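Side-chain contact in alkyl hydroperoxide reductase E (Mycobacterium tuberculosis, PDB 5C04), which probably reduces hydrogen peroxide, organic hydroperoxides and peroxynitrite as a thiol-specific, mycoredoxin-dependent peroxidase, helping protect the bacterium against oxidative stress: residues T23-G26 / Y27-A30. The protein carries 1 engineered substitution. Numbering follows the deposited sequence. Where two conformers were deposited one is given.
Sequences TLRG and YRGA
The guanidinium groups of Arg25 and Arg28 meet at the protein surface, each over one face of the other and offset toward the rim, with the two planes tilted 38° apart. Arg25 NH2 comes within 3.3 Å of Arg28 NH2, and Arg25 NH1 within 3.5 Å of Arg28 NH1. Both groups are donors and probably both charged, so the pairing should carry some electrostatic cost. Arg25 reaches its partner by a bend at chi3 (-77°), whereas Arg28 runs extended from CG to NE. Beneath them, Arg28 CB packs 3.4 Å from Arg25 O, the same carbonyl that accepts the Arg28 N hydrogen bond (3.0 Å, 160°). One residue earlier, Tyr27 N bonds to Leu24 O at 3.1 Å. These two successive i+3 to i bonds form a short 3-10 segment, whose winding brings the two arginine side chains to neighbouring positions. The Tyr27 ring folds back beside this turn, with Leu24 O in plane at its edge, 3.5 Å from Tyr27 CD2. Asp11 OD1 accepts a hydrogen bond from Arg25 N near the start of the turn. In this thioredoxin-fold peroxiredoxin, the turn forms part of the connection between strands 21-23 and 32-37: Leu24 and Tyr27 pack on Val33 of the latter, and Tyr27 also reaches Ala66 and Leu68 of strand 65-71.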
loop_
_atom_site.group_PDB
_atom_site.type_symbol
_atom_site.label_atom_id
_atom_site.label_comp_id
_atom_site.label_asym_id
_atom_site.label_seq_id
_atom_site.Cartn_x
_atom_site.Cartn_y
_atom_site.Cartn_z
ATOM N N THR A 23 16.437 10.747 -5.392
ATOM C CA THR A 23 17.278 10.868 -4.196
ATOM C C THR A 23 17.193 12.309 -3.713
ATOM O O THR A 23 17.075 13.221 -4.519
ATOM C CB THR A 23 18.745 10.454 -4.479
ATOM O OG1 THR A 23 18.806 9.045 -4.711
ATOM C CG2 THR A 23 19.692 10.802 -3.315
ATOM N N LEU A 24 17.222 12.509 -2.398
ATOM C CA LEU A 24 17.175 13.877 -1.842
ATOM C C LEU A 24 18.444 14.663 -2.229
ATOM O O LEU A 24 18.372 15.831 -2.635
ATOM C CB LEU A 24 17.050 13.837 -0.320
ATOM C CG LEU A 24 16.950 15.194 0.400
ATOM C CD1 LEU A 24 15.709 15.940 -0.043
ATOM C CD2 LEU A 24 16.969 15.052 1.915
ATOM N N ARG A 25 19.587 13.998 -2.096
ATOM C CA ARG A 25 20.903 14.633 -2.359
ATOM C C ARG A 25 21.044 15.187 -3.775
ATOM O O ARG A 25 21.774 16.179 -3.984
ATOM C CB ARG A 25 22.012 13.625 -2.080
ATOM C CG ARG A 25 23.414 14.210 -2.050
ATOM C CD ARG A 25 24.352 13.221 -1.397
ATOM N NE ARG A 25 24.190 13.213 0.060
ATOM C CZ ARG A 25 25.007 13.822 0.925
ATOM N NH1 ARG A 25 26.059 14.502 0.503
ATOM N NH2 ARG A 25 24.767 13.742 2.227
ATOM N N GLY A 26 20.369 14.566 -4.739
ATOM C CA GLY A 26 20.314 15.061 -6.121
ATOM C C GLY A 26 19.987 16.543 -6.263
ATOM O O GLY A 26 20.434 17.193 -7.208
ATOM N N TYR A 27 19.226 17.087 -5.319
ATOM C CA TYR A 27 18.784 18.485 -5.385
ATOM C C TYR A 27 19.777 19.490 -4.772
ATOM O O TYR A 27 19.608 20.717 -4.921
ATOM C CB TYR A 27 17.423 18.643 -4.706
ATOM C CG TYR A 27 16.290 17.922 -5.405
ATOM C CD1 TYR A 27 15.641 18.496 -6.497
ATOM C CD2 TYR A 27 15.877 16.653 -4.987
ATOM C CE1 TYR A 27 14.587 17.838 -7.130
ATOM C CE2 TYR A 27 14.841 15.992 -5.624
ATOM C CZ TYR A 27 14.206 16.581 -6.691
ATOM O OH TYR A 27 13.166 15.931 -7.319
ATOM N N ARG A 28 20.788 18.985 -4.072
ATOM C CA ARG A 28 21.749 19.868 -3.402
ATOM C C ARG A 28 22.445 20.789 -4.374
ATOM O O ARG A 28 22.836 20.378 -5.467
ATOM C CB ARG A 28 22.786 19.095 -2.605
ATOM C CG ARG A 28 22.260 18.646 -1.260
ATOM C CD ARG A 28 23.405 18.407 -0.305
ATOM N NE ARG A 28 22.962 17.681 0.877
ATOM C CZ ARG A 28 23.763 17.317 1.871
ATOM N NH1 ARG A 28 25.055 17.607 1.820
ATOM N NH2 ARG A 28 23.272 16.655 2.915
ATOM N N GLY A 29 22.567 22.044 -3.953
ATOM C CA GLY A 29 23.195 23.092 -4.745
ATOM C C GLY A 29 22.290 23.678 -5.812
ATOM O O GLY A 29 22.662 24.667 -6.446
ATOM N N ALA A 30 21.101 23.098 -6.004
ATOM C CA ALA A 30 20.209 23.496 -7.095
ATOM C C ALA A 30 18.850 23.995 -6.599
ATOM O O ALA A 30 18.416 25.088 -6.955
ATOM C CB ALA A 30 20.016 22.326 -8.049
#